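Local coordinates for outer membrane usher protein PapC (Escherichia coli, PDB 3L48), which belongs to the pore-forming usher that exports and assembles pilus subunits across the outer membrane, this chain being its C-terminal domain, at residues 11-16 and 79-84; 54-59 and 68-73; 21-26 and 58-63; 7-12 and 44-49. One frame throughout, in Å; residues are numbered along the deposited sequence. Where two conformers were deposited one is given.

Interaction 1: 11-16 and 79-84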
loop_
_atom_site.group_PDB
_atom_site.type_symbol
_atom_site.label_atom_id
_atom_site.label_comp_id
_atom_site.label_asym_id
_atom_site.label_seq_id
_atom_site.Cartn_x
_atom_site.Cartn_y
_atom_site.Cartn_z
ATOM N N PHE A 11 -7.639 2.564 4.546
ATOM C CA PHE A 11 -8.252 1.520 3.739
ATOM C C PHE A 11 -7.785 1.728 2.304
ATOM O O PHE A 11 -8.352 2.536 1.567
ATOM C CB PHE A 11 -9.776 1.596 3.820
ATOM C CG PHE A 11 -10.314 1.596 5.226
ATOM C CD1 PHE A 11 -9.997 0.574 6.106
ATOM C CD2 PHE A 11 -11.145 2.615 5.665
ATOM C CE1 PHE A 11 -10.496 0.570 7.406
ATOM C CE2 PHE A 11 -11.649 2.617 6.960
ATOM C CZ PHE A 11 -11.323 1.591 7.832
ATOM N N ALA A 12 -6.738 1.008 1.916
ATOM C CA ALA A 12 -6.080 1.262 0.639
ATOM C C ALA A 12 -6.601 0.382 -0.491
ATOM O O ALA A 12 -6.627 -0.845 -0.383
ATOM C CB ALA A 12 -4.569 1.108 0.777
ATOM N N ILE A 13 -7.026 1.025 -1.573
ATOM C CA ILE A 13 -7.377 0.315 -2.792
ATOM C C ILE A 13 -6.164 0.354 -3.713
ATOM O O ILE A 13 -5.851 1.388 -4.306
ATOM C CB ILE A 13 -8.595 0.946 -3.492
ATOM C CG1 ILE A 13 -9.756 1.109 -2.505
ATOM C CG2 ILE A 13 -9.024 0.104 -4.693
ATOM C CD1 ILE A 13 -10.189 -0.186 -1.851
ATOM N N LEU A 14 -5.471 -0.773 -3.815
ATOM C CA LEU A 14 -4.225 -0.844 -4.567
ATOM C C LEU A 14 -4.428 -1.321 -6.003
ATOM O O LEU A 14 -5.051 -2.356 -6.244
ATOM C CB LEU A 14 -3.246 -1.786 -3.869
ATOM C CG LEU A 14 -2.853 -1.494 -2.421
ATOM C CD1 LEU A 14 -2.113 -2.686 -1.834
ATOM C CD2 LEU A 14 -1.998 -0.249 -2.346
ATOM N N ARG A 15 -3.902 -0.559 -6.955
ATOM C CA ARG A 15 -3.868 -0.990 -8.348
ATOM C C ARG A 15 -2.567 -0.537 -8.998
ATOM O O ARG A 15 -2.102 0.577 -8.756
ATOM C CB ARG A 15 -5.070 -0.450 -9.134
ATOM C CG ARG A 15 -6.424 -0.871 -8.581
ATOM C CD ARG A 15 -7.492 -0.878 -9.666
ATOM N NE ARG A 15 -7.363 -2.033 -10.550
ATOM C CZ ARG A 15 -8.301 -2.959 -10.719
ATOM N NH1 ARG A 15 -9.452 -2.870 -10.073
ATOM N NH2 ARG A 15 -8.087 -3.973 -11.541
ATOM N N LEU A 16 -1.978 -1.406 -9.812
ATOM C CA LEU A 16 -0.752 -1.072 -10.519
ATOM C C LEU A 16 -1.058 -0.098 -11.649
ATOM O O LEU A 16 -2.220 0.084 -12.029
ATOM C CB LEU A 16 -0.059 -2.326 -11.060
ATOM C CG LEU A 16 0.827 -3.092 -10.072
ATOM C CD1 LEU A 16 -0.013 -3.746 -8.986
ATOM C CD2 LEU A 16 1.661 -4.138 -10.803
ATOM N N GLN A 79 -10.573 5.775 3.041
ATOM C CA GLN A 79 -10.373 4.885 1.908
ATOM C C GLN A 79 -9.793 5.698 0.765
ATOM O O GLN A 79 -10.335 6.743 0.407
ATOM C CB GLN A 79 -11.684 4.243 1.456
ATOM C CG GLN A 79 -11.515 3.344 0.231
ATOM C CD GLN A 79 -12.836 2.965 -0.407
ATOM O OE1 GLN A 79 -13.267 3.580 -1.385
ATOM N NE2 GLN A 79 -13.489 1.956 0.147
ATOM N N LEU A 80 -8.693 5.228 0.189
ATOM C CA LEU A 80 -8.117 5.917 -0.956
ATOM C C LEU A 80 -7.412 4.979 -1.932
ATOM O O LEU A 80 -6.880 3.936 -1.548
ATOM C CB LEU A 80 -7.175 7.037 -0.507
ATOM C CG LEU A 80 -5.765 6.655 -0.060
ATOM C CD1 LEU A 80 -5.000 7.904 0.356
ATOM C CD2 LEU A 80 -5.798 5.646 1.075
ATOM N N LEU A 81 -7.435 5.369 -3.202
ATOM C CA LEU A 81 -6.709 4.675 -4.252
ATOM C C LEU A 81 -5.221 4.935 -4.085
ATOM O O LEU A 81 -4.799 6.083 -3.945
ATOM C CB LEU A 81 -7.161 5.187 -5.624
ATOM C CG LEU A 81 -6.469 4.615 -6.863
ATOM C CD1 LEU A 81 -6.906 3.178 -7.108
ATOM C CD2 LEU A 81 -6.746 5.483 -8.093
ATOM N N LEU A 82 -4.427 3.870 -4.090
ATOM C CA LEU A 82 -2.975 4.015 -4.113
ATOM C C LEU A 82 -2.400 3.369 -5.374
ATOM O O LEU A 82 -2.194 2.157 -5.418
ATOM C CB LEU A 82 -2.339 3.404 -2.861
ATOM C CG LEU A 82 -2.717 4.047 -1.521
ATOM C CD1 LEU A 82 -1.938 3.404 -0.390
ATOM C CD2 LEU A 82 -2.463 5.547 -1.550
ATOM N N PRO A 83 -2.165 4.180 -6.415
ATOM C CA PRO A 83 -1.550 3.657 -7.638
ATOM C C PRO A 83 -0.179 3.077 -7.329
ATOM O O PRO A 83 0.696 3.784 -6.834
ATOM C CB PRO A 83 -1.408 4.902 -8.522
ATOM C CG PRO A 83 -2.466 5.831 -8.033
ATOM C CD PRO A 83 -2.543 5.597 -6.546
ATOM N N CYS A 84 0.009 1.793 -7.619
ATOM C CA CYS A 84 1.282 1.136 -7.341
ATOM C C CYS A 84 2.172 1.085 -8.582
ATOM O O CYS A 84 1.876 0.380 -9.546
ATOM C CB CYS A 84 1.057 -0.271 -6.783
ATOM S SG CYS A 84 2.469 -0.928 -5.866
#

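Interaction 2: 54-59 and 68-73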
loop_
_atom_site.group_PDB
_atom_site.type_symbol
_atom_site.label_atom_id
_atom_site.label_comp_id
_atom_site.label_asym_id
_atom_site.label_seq_id
_atom_site.Cartn_x
_atom_site.Cartn_y
_atom_site.Cartn_z
ATOM N N GLU A 54 4.603 9.338 3.205
ATOM C CA GLU A 54 5.670 8.351 3.075
ATOM C C GLU A 54 5.505 7.483 1.832
ATOM O O GLU A 54 4.448 7.471 1.200
ATOM C CB GLU A 54 5.761 7.470 4.323
ATOM C CG GLU A 54 4.678 6.413 4.426
ATOM C CD GLU A 54 4.935 5.430 5.554
ATOM O OE1 GLU A 54 6.104 5.030 5.741
ATOM O OE2 GLU A 54 3.969 5.048 6.248
ATOM N N THR A 55 6.564 6.765 1.484
ATOM C CA THR A 55 6.537 5.836 0.362
ATOM C C THR A 55 6.470 4.403 0.871
ATOM O O THR A 55 7.336 3.961 1.625
ATOM C CB THR A 55 7.783 5.986 -0.534
ATOM O OG1 THR A 55 7.827 7.311 -1.076
ATOM C CG2 THR A 55 7.747 4.974 -1.677
ATOM N N LEU A 56 5.435 3.680 0.462
ATOM C CA LEU A 56 5.291 2.289 0.858
ATOM C C LEU A 56 5.707 1.387 -0.290
ATOM O O LEU A 56 5.562 1.746 -1.459
ATOM C CB LEU A 56 3.846 1.986 1.257
ATOM C CG LEU A 56 3.213 2.865 2.339
ATOM C CD1 LEU A 56 1.837 2.331 2.716
ATOM C CD2 LEU A 56 4.106 2.949 3.568
ATOM N N SER A 57 6.235 0.217 0.044
ATOM C CA SER A 57 6.548 -0.775 -0.971
ATOM C C SER A 57 5.622 -1.976 -0.815
ATOM O O SER A 57 5.302 -2.387 0.302
ATOM C CB SER A 57 8.016 -1.202 -0.894
ATOM O OG SER A 57 8.236 -2.066 0.201
ATOM N N VAL A 58 5.177 -2.518 -1.941
ATOM C CA VAL A 58 4.316 -3.689 -1.942
ATOM C C VAL A 58 5.127 -4.895 -2.389
ATOM O O VAL A 58 5.691 -4.905 -3.482
ATOM C CB VAL A 58 3.112 -3.493 -2.871
ATOM C CG1 VAL A 58 2.204 -4.710 -2.830
ATOM C CG2 VAL A 58 2.354 -2.238 -2.470
ATOM N N ASN A 59 5.189 -5.911 -1.538
ATOM C CA ASN A 59 6.067 -7.043 -1.789
ATOM C C ASN A 59 5.326 -8.347 -2.045
ATOM O O ASN A 59 4.353 -8.666 -1.362
ATOM C CB ASN A 59 7.027 -7.231 -0.612
ATOM C CG ASN A 59 7.484 -5.914 -0.021
ATOM O OD1 ASN A 59 6.976 -5.473 1.014
ATOM N ND2 ASN A 59 8.440 -5.270 -0.680
ATOM N N VAL A 68 4.078 2.905 -3.645
ATOM C CA VAL A 68 3.000 3.881 -3.634
ATOM C C VAL A 68 3.414 5.089 -2.807
ATOM O O VAL A 68 4.203 4.972 -1.874
ATOM C CB VAL A 68 1.702 3.292 -3.032
ATOM C CG1 VAL A 68 1.288 2.027 -3.774
ATOM C CG2 VAL A 68 1.894 3.005 -1.560
ATOM N N ASN A 69 2.884 6.251 -3.166
ATOM C CA ASN A 69 3.108 7.464 -2.397
ATOM C C ASN A 69 1.853 7.830 -1.619
ATOM O O ASN A 69 0.839 8.214 -2.203
ATOM C CB ASN A 69 3.520 8.617 -3.316
ATOM C CG ASN A 69 4.767 8.306 -4.117
ATOM O OD1 ASN A 69 4.800 8.493 -5.333
ATOM N ND2 ASN A 69 5.802 7.825 -3.438
ATOM N N VAL A 70 1.916 7.692 -0.300
ATOM C CA VAL A 70 0.780 8.041 0.540
ATOM C C VAL A 70 0.600 9.551 0.541
ATOM O O VAL A 70 1.505 10.282 0.942
ATOM C CB VAL A 70 0.973 7.555 1.983
ATOM C CG1 VAL A 70 -0.227 7.941 2.837
ATOM C CG2 VAL A 70 1.188 6.047 2.008
ATOM N N PRO A 71 -0.566 10.027 0.080
ATOM C CA PRO A 71 -0.833 11.468 0.037
ATOM C C PRO A 71 -0.570 12.133 1.387
ATOM O O PRO A 71 -0.797 11.527 2.437
ATOM C CB PRO A 71 -2.324 11.534 -0.311
ATOM C CG PRO A 71 -2.585 10.271 -1.061
ATOM C CD PRO A 71 -1.706 9.237 -0.415
ATOM N N GLU A 72 -0.083 13.368 1.353
ATOM C CA GLU A 72 0.214 14.114 2.567
ATOM C C GLU A 72 -1.077 14.389 3.332
ATOM O O GLU A 72 -1.057 14.663 4.533
ATOM C CB GLU A 72 0.893 15.438 2.214
ATOM C CG GLU A 72 1.943 15.890 3.212
ATOM C CD GLU A 72 3.263 15.167 3.029
ATOM O OE1 GLU A 72 3.660 14.413 3.943
ATOM O OE2 GLU A 72 3.904 15.351 1.971
ATOM N N THR A 73 -2.201 14.308 2.625
ATOM C CA THR A 73 -3.500 14.628 3.204
ATOM C C THR A 73 -4.242 13.406 3.735
ATOM O O THR A 73 -5.407 13.498 4.114
ATOM C CB THR A 73 -4.395 15.349 2.186
ATOM O OG1 THR A 73 -4.440 14.589 0.973
ATOM C CG2 THR A 73 -3.843 16.730 1.890
#

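Interaction 3: 21-26 and 58-63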
loop_
_atom_site.group_PDB
_atom_site.type_symbol
_atom_site.label_atom_id
_atom_site.label_comp_id
_atom_site.label_asym_id
_atom_site.label_seq_id
_atom_site.Cartn_x
_atom_site.Cartn_y
_atom_site.Cartn_z
ATOM N N GLN A 21 -3.994 -5.939 -10.099
ATOM C CA GLN A 21 -4.052 -5.895 -8.642
ATOM C C GLN A 21 -2.913 -6.696 -8.027
ATOM O O GLN A 21 -2.631 -7.812 -8.463
ATOM C CB GLN A 21 -5.379 -6.472 -8.146
ATOM C CG GLN A 21 -6.614 -5.800 -8.709
ATOM C CD GLN A 21 -7.898 -6.486 -8.285
ATOM O OE1 GLN A 21 -8.940 -5.845 -8.144
ATOM N NE2 GLN A 21 -7.828 -7.797 -8.071
ATOM N N PRO A 22 -2.254 -6.131 -7.005
ATOM C CA PRO A 22 -1.274 -6.929 -6.261
ATOM C C PRO A 22 -1.976 -8.166 -5.711
ATOM O O PRO A 22 -3.153 -8.084 -5.351
ATOM C CB PRO A 22 -0.850 -5.999 -5.119
ATOM C CG PRO A 22 -1.191 -4.614 -5.596
ATOM C CD PRO A 22 -2.410 -4.771 -6.460
ATOM N N PRO A 23 -1.271 -9.303 -5.654
ATOM C CA PRO A 23 -1.911 -10.574 -5.293
ATOM C C PRO A 23 -2.289 -10.683 -3.817
ATOM O O PRO A 23 -1.637 -10.105 -2.948
ATOM C CB PRO A 23 -0.841 -11.616 -5.643
ATOM C CG PRO A 23 0.455 -10.870 -5.527
ATOM C CD PRO A 23 0.155 -9.471 -5.992
ATOM N N PHE A 24 -3.360 -11.427 -3.567
ATOM C CA PHE A 24 -3.778 -11.837 -2.234
ATOM C C PHE A 24 -2.587 -12.382 -1.445
ATOM O O PHE A 24 -1.988 -13.385 -1.829
ATOM C CB PHE A 24 -4.853 -12.919 -2.385
ATOM C CG PHE A 24 -5.451 -13.392 -1.091
ATOM C CD1 PHE A 24 -4.972 -14.534 -0.468
ATOM C CD2 PHE A 24 -6.518 -12.721 -0.517
ATOM C CE1 PHE A 24 -5.533 -14.983 0.715
ATOM C CE2 PHE A 24 -7.083 -13.167 0.668
ATOM C CZ PHE A 24 -6.587 -14.302 1.283
ATOM N N GLY A 25 -2.238 -11.719 -0.346
ATOM C CA GLY A 25 -1.155 -12.193 0.498
ATOM C C GLY A 25 0.133 -11.403 0.365
ATOM O O GLY A 25 1.114 -11.688 1.048
ATOM N N ALA A 26 0.138 -10.415 -0.524
ATOM C CA ALA A 26 1.279 -9.513 -0.646
ATOM C C ALA A 26 1.405 -8.680 0.631
ATOM O O ALA A 26 0.412 -8.424 1.308
ATOM C CB ALA A 26 1.110 -8.606 -1.855
ATOM N N VAL A 58 5.177 -2.518 -1.941
ATOM C CA VAL A 58 4.316 -3.689 -1.942
ATOM C C VAL A 58 5.127 -4.895 -2.389
ATOM O O VAL A 58 5.691 -4.905 -3.482
ATOM C CB VAL A 58 3.112 -3.493 -2.871
ATOM C CG1 VAL A 58 2.204 -4.710 -2.830
ATOM C CG2 VAL A 58 2.354 -2.238 -2.470
ATOM N N ASN A 59 5.189 -5.911 -1.538
ATOM C CA ASN A 59 6.067 -7.043 -1.789
ATOM C C ASN A 59 5.326 -8.347 -2.045
ATOM O O ASN A 59 4.353 -8.666 -1.362
ATOM C CB ASN A 59 7.027 -7.231 -0.612
ATOM C CG ASN A 59 7.484 -5.914 -0.021
ATOM O OD1 ASN A 59 6.976 -5.473 1.014
ATOM N ND2 ASN A 59 8.440 -5.270 -0.680
ATOM N N TRP A 60 5.793 -9.087 -3.047
ATOM C CA TRP A 60 5.418 -10.485 -3.220
ATOM C C TRP A 60 6.466 -11.208 -4.060
ATOM O O TRP A 60 7.261 -10.570 -4.747
ATOM C CB TRP A 60 4.004 -10.641 -3.800
ATOM C CG TRP A 60 3.833 -10.245 -5.233
ATOM C CD1 TRP A 60 4.012 -11.035 -6.335
ATOM C CD2 TRP A 60 3.401 -8.966 -5.721
ATOM N NE1 TRP A 60 3.733 -10.320 -7.479
ATOM C CE2 TRP A 60 3.358 -9.055 -7.131
ATOM C CE3 TRP A 60 3.051 -7.761 -5.104
ATOM C CZ2 TRP A 60 2.984 -7.973 -7.930
ATOM C CZ3 TRP A 60 2.682 -6.693 -5.902
ATOM C CH2 TRP A 60 2.650 -6.807 -7.300
ATOM N N ASP A 61 6.472 -12.535 -3.986
ATOM C CA ASP A 61 7.484 -13.342 -4.659
ATOM C C ASP A 61 8.880 -12.899 -4.242
ATOM O O ASP A 61 9.766 -12.726 -5.079
ATOM C CB ASP A 61 7.320 -13.271 -6.179
ATOM C CG ASP A 61 6.064 -13.976 -6.663
ATOM O OD1 ASP A 61 5.460 -14.725 -5.865
ATOM O OD2 ASP A 61 5.682 -13.787 -7.839
ATOM N N GLY A 62 9.057 -12.708 -2.937
ATOM C CA GLY A 62 10.341 -12.342 -2.363
ATOM C C GLY A 62 10.983 -11.123 -2.993
ATOM O O GLY A 62 12.199 -11.080 -3.176
ATOM N N LYS A 63 10.171 -10.122 -3.307
ATOM C CA LYS A 63 10.660 -8.966 -4.044
ATOM C C LYS A 63 9.749 -7.747 -3.904
ATOM O O LYS A 63 8.526 -7.877 -3.834
ATOM C CB LYS A 63 10.816 -9.346 -5.520
ATOM C CG LYS A 63 10.909 -8.183 -6.486
ATOM C CD LYS A 63 11.210 -8.685 -7.891
ATOM C CE LYS A 63 11.079 -7.576 -8.924
ATOM N NZ LYS A 63 11.910 -6.385 -8.580
#

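Interaction 4: 7-12 and 44-49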
loop_
_atom_site.group_PDB
_atom_site.type_symbol
_atom_site.label_atom_id
_atom_site.label_comp_id
_atom_site.label_asym_id
_atom_site.label_seq_id
_atom_site.Cartn_x
_atom_site.Cartn_y
_atom_site.Cartn_z
ATOM N N GLY A 7 -3.245 11.085 10.266
ATOM C CA GLY A 7 -4.053 9.902 10.029
ATOM C C GLY A 7 -3.202 8.675 9.788
ATOM O O GLY A 7 -2.279 8.709 8.981
ATOM N N LYS A 8 -3.523 7.579 10.470
ATOM C CA LYS A 8 -2.641 6.417 10.465
ATOM C C LYS A 8 -3.226 5.101 9.943
ATOM O O LYS A 8 -2.508 4.335 9.310
ATOM C CB LYS A 8 -1.989 6.238 11.836
ATOM C CG LYS A 8 -0.853 7.209 12.074
ATOM C CD LYS A 8 -0.620 7.428 13.547
ATOM C CE LYS A 8 0.273 8.633 13.773
ATOM N NZ LYS A 8 0.194 9.123 15.179
ATOM N N ARG A 9 -4.501 4.819 10.192
ATOM C CA ARG A 9 -5.097 3.642 9.555
ATOM C C ARG A 9 -5.779 3.980 8.237
ATOM O O ARG A 9 -6.697 4.801 8.191
ATOM C CB ARG A 9 -6.083 2.891 10.449
ATOM C CG ARG A 9 -6.781 1.779 9.659
ATOM C CD ARG A 9 -7.589 0.829 10.509
ATOM N NE ARG A 9 -8.900 1.363 10.845
ATOM C CZ ARG A 9 -9.880 0.642 11.371
ATOM N NH1 ARG A 9 -9.695 -0.649 11.606
ATOM N NH2 ARG A 9 -11.042 1.207 11.660
ATOM N N LEU A 10 -5.337 3.323 7.170
ATOM C CA LEU A 10 -5.877 3.587 5.843
ATOM C C LEU A 10 -6.520 2.355 5.229
ATOM O O LEU A 10 -6.021 1.244 5.376
ATOM C CB LEU A 10 -4.778 4.102 4.915
ATOM C CG LEU A 10 -4.078 5.380 5.372
ATOM C CD1 LEU A 10 -3.170 5.896 4.268
ATOM C CD2 LEU A 10 -5.107 6.428 5.770
ATOM N N PHE A 11 -7.639 2.564 4.546
ATOM C CA PHE A 11 -8.252 1.520 3.739
ATOM C C PHE A 11 -7.785 1.728 2.304
ATOM O O PHE A 11 -8.352 2.536 1.567
ATOM C CB PHE A 11 -9.776 1.596 3.820
ATOM C CG PHE A 11 -10.314 1.596 5.226
ATOM C CD1 PHE A 11 -9.997 0.574 6.106
ATOM C CD2 PHE A 11 -11.145 2.615 5.665
ATOM C CE1 PHE A 11 -10.496 0.570 7.406
ATOM C CE2 PHE A 11 -11.649 2.617 6.960
ATOM C CZ PHE A 11 -11.323 1.591 7.832
ATOM N N ALA A 12 -6.738 1.008 1.916
ATOM C CA ALA A 12 -6.080 1.262 0.639
ATOM C C ALA A 12 -6.601 0.382 -0.491
ATOM O O ALA A 12 -6.627 -0.845 -0.383
ATOM C CB ALA A 12 -4.569 1.108 0.777
ATOM N N LEU A 44 -7.360 -4.875 -2.085
ATOM C CA LEU A 44 -7.634 -4.097 -0.879
ATOM C C LEU A 44 -6.625 -4.412 0.228
ATOM O O LEU A 44 -6.338 -5.579 0.503
ATOM C CB LEU A 44 -9.066 -4.360 -0.395
ATOM C CG LEU A 44 -9.495 -3.810 0.969
ATOM C CD1 LEU A 44 -9.388 -2.294 1.019
ATOM C CD2 LEU A 44 -10.915 -4.257 1.299
ATOM N N ALA A 45 -6.087 -3.370 0.857
ATOM C CA ALA A 45 -5.169 -3.545 1.983
ATOM C C ALA A 45 -5.421 -2.544 3.109
ATOM O O ALA A 45 -5.245 -1.341 2.928
ATOM C CB ALA A 45 -3.721 -3.452 1.517
ATOM N N TRP A 46 -5.824 -3.049 4.270
ATOM C CA TRP A 46 -5.946 -2.213 5.459
ATOM C C TRP A 46 -4.570 -1.994 6.069
ATOM O O TRP A 46 -3.899 -2.948 6.468
ATOM C CB TRP A 46 -6.873 -2.868 6.482
ATOM C CG TRP A 46 -8.318 -2.764 6.130
ATOM C CD1 TRP A 46 -8.850 -2.544 4.888
ATOM C CD2 TRP A 46 -9.427 -2.882 7.029
ATOM N NE1 TRP A 46 -10.221 -2.513 4.963
ATOM C CE2 TRP A 46 -10.600 -2.719 6.259
ATOM C CE3 TRP A 46 -9.541 -3.107 8.403
ATOM C CZ2 TRP A 46 -11.871 -2.777 6.829
ATOM C CZ3 TRP A 46 -10.804 -3.163 8.962
ATOM C CH2 TRP A 46 -11.952 -3.000 8.177
ATOM N N LEU A 47 -4.150 -0.738 6.138
ATOM C CA LEU A 47 -2.818 -0.410 6.631
ATOM C C LEU A 47 -2.860 0.275 7.998
ATOM O O LEU A 47 -3.606 1.234 8.204
ATOM C CB LEU A 47 -2.086 0.470 5.620
ATOM C CG LEU A 47 -2.069 -0.048 4.180
ATOM C CD1 LEU A 47 -1.502 1.001 3.241
ATOM C CD2 LEU A 47 -1.281 -1.342 4.078
ATOM N N SER A 48 -2.053 -0.228 8.927
ATOM C CA SER A 48 -1.957 0.348 10.265
ATOM C C SER A 48 -0.702 1.203 10.398
ATOM O O SER A 48 0.354 0.860 9.863
ATOM C CB SER A 48 -1.925 -0.758 11.325
ATOM O OG SER A 48 -3.075 -1.580 11.261
ATOM N N GLY A 49 -0.826 2.315 11.117
ATOM C CA GLY A 49 0.313 3.148 11.459
ATOM C C GLY A 49 1.014 3.773 10.272
ATOM O O GLY A 49 2.237 3.910 10.267
#

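Interaction 1: 11-16 and 79-84
Leu82 spans Ala12 and Leu14 of the neighbouring parallel strand on the inward face of the sheet. Its CB rests on Leu14 CD2 at 3.7 Å. Next, CG stands anti to the carbonyl carbon (chi1 -63°) and approaches Ala12 CB to 4.2 Å. At the tip, CD1 settles on Ala12 CB at 3.7 Å, while Leu14 CD2 remains near it. The two leucines cross obliquely, and the small methyl of Ala12 leaves room for the Leu82 tip. Beyond the pair, Leu82 and Cys84 touch Val68 of the second sheet, and Cys84 is joined to Cys66 by a disulfide, so this face belongs to the core. Leucine, alanine and a disulfide-bonded cysteine suit this face because their side chains are apolar and need no polar partner in the interior.

The other face is more open. There Gln79, its CG anti to the backbone N (chi1 178°), lays its aliphatic CG 3.9 Å from Ile13 CG1, and Leu81 CD1 lies 3.5 Å from Ile13 O. Arg15 NH2 is hydrogen-bonded to Gly19 O, outside the two strands.

Backbone bonds join the strands: Leu80 N to Phe11 O, Ile13 N to Leu80 O at 2.9 Å, Leu82 N to Ile13 O at 2.9 Å, and Cys84 N to Arg15 O. Pro83 falls between Leu82 and Cys84, whose N-H groups both point to strand 10-16, at a position whose own nitrogen is not needed for this pairing. The backbone bonds thus fix the register, while apolar side chains meeting on the buried face probably keep water from it.

Interaction 2: 54-59 and 68-73
Leu56 and Val68 face each other as an antiparallel hydrogen-bonded pair, and their side chains make the dense half of this contact. Val68 puts CG1 anti to its carbonyl carbon (chi1 -56°), which leaves CG2 between the backbone N and the carbonyl carbon, 3.6 Å from Leu56 CB. Val70 continues the same apolar patch: its CG2 reaches Leu56 CG at 3.8 Å. Branched and compact, the two valines fill the flank of the leucine, whose other neighbours include Leu36 of strand 35-38. Glu54, probably charged, is buried; its CG lies 4.3 Å from Val70 CG2, and its OE2 accepts a hydrogen bond from Thr51 N.

Three backbone bonds hold this half together. Leu56 N donates to Val68 O and Val68 N to Leu56 O, each 2.9 Å long. The third, from Val70 N to Glu54 O at 3.0 Å, continues the pairing just past the strand ends.

The opposite face of the hairpin is looser and closer to solvent. Here Thr55 and Asn69, a non-hydrogen-bonded pair, lie side by side and point the same way, with Thr55 OG1 3.2 Å from Asn69 ND2. Thr55 CG2 also leans on Val68 O at 3.5 Å. Polar side chains suit this face, where Asn69 is exposed and Thr55 partly so.

Consecutive antiparallel strands 55-59 and 64-69 form a beta hairpin, its apolar face turned to the core; strand 64-69 is the outermost on its side of the sheet in this Ig-like fold.

Interaction 3: 21-26 and 58-63
Trp60 turns CG into the cramped place between its own backbone N and carbonyl carbon (chi1 70°), and chi2 of 88° turns the indole so that the Trp60 and Pro23 side chains cross at about a right angle. Pro23 CD then sits over the centre of the six-membered ring, 3.3 Å from its centroid and 13° off the normal, a close CH-pi contact. The neighbouring Pro23 CG covers the pyrrole side, 3.4 Å from Trp60 CG. Pro22 CB reaches Trp60 CZ3 at 3.7 Å, while Val58 CG1 lies in plane at the indole edge and also touches Pro22 CB at 4.0 Å.

Ala26 adds a third contact: its CB is 3.9 Å from Trp60 CE3 and only 3.3 Å from Asn59 O, which probably leaves little room for more than a methyl. A type II turn from Pro23 to Ala26 sets this residue in place, and Gly25 tolerates the positive phi that the turn requires. Within its own segment, Trp60 N is hydrogen-bonded to Lys63 O, across the turn that follows.

An alanine in place of Trp60 would probably leave Pro23 CD without its aromatic partner and open a gap beside Pro22 CB, letting the turn shift.

Proline suits the site because CD, bonded to the amide nitrogen, carries slightly electron-poor hydrogens that an electron-rich indole face attracts; dispersion and this weak polarity probably carry the side-chain contact, while backbone bonding between Asn59 and Ser27 ties the chain just beyond the loop.

Interaction 4: 7-12 and 44-49
Phe11 presents the edge of its ring to the face of Trp46 across a non-hydrogen-bonded antiparallel pair. The contact is edge-to-face but inclined, with planes at 54° and the Phe11 and five-membered Trp46 centroids 4.5 Å apart. Phe11 CD1 comes within 3.3 Å of Trp46 NE1, and CE1 stands over the centre of the indole. Both side chains leave the same face of the sheet; in Trp46, CG lies beside the backbone N (chi1 -76°). An alanine at Phe11 would probably leave that face of the indole, and the guanidinium face of Arg9, without the phenyl ring and set the Trp46 ring freer to turn.

The Arg9 side chain lies beside that of Trp46, pointing the same way; the guanidinium and ring planes are 68° apart and Arg9 NH1 is 3.8 Å from Trp46 CZ3. Phe11 CZ lies over one guanidinium face, toward its rim. A salt bridge from Arg9 NE to Asp77 anchors this end, so a long, flat cation suits this partly exposed position.

Backbone bonds pair Leu10 with Leu47 and Ala12 with Ala45 in both directions, the Leu47 N to Leu10 O bond being 2.8 Å. This antiparallel edge completes one sheet of the domain's Ig-like, Greek-key sandwich, in which strand 10-16 also pairs in parallel with 78-84.

On the buried face Ala12 CB packs on Leu47 CD1 at 3.9 Å, and lies 3.3 Å from the backbone Ala45 O. On the aromatic side, Leu44 CD1 sits in plane at the Trp46 edge, 3.4 Å from Ala12 O. Gly49, with positive phi, turns the chain next to Lys8 CB.

How the interactions relate
From the N terminus, strand 10-16 is used twice: interaction 4 closes a loop at 44-49, and interaction 1 closes a much longer one at 79-84, setting the last strand beside the first. Inside that long loop lie interactions 2 and 3. Interaction 3 joins 21-26 to 58-63 and crosses interaction 4, since their segments alternate along the chain. Interaction 2 follows interaction 4 in series, closing the short hairpin that shares Val58 and Asn59 with interaction 3. Interactions 1 and 4 build the three-stranded sheet, interaction 2 an edge of the four-stranded one; Leu56 against Leu47, Val68 against Cys84 and Pro22 against Leu16 bring them together.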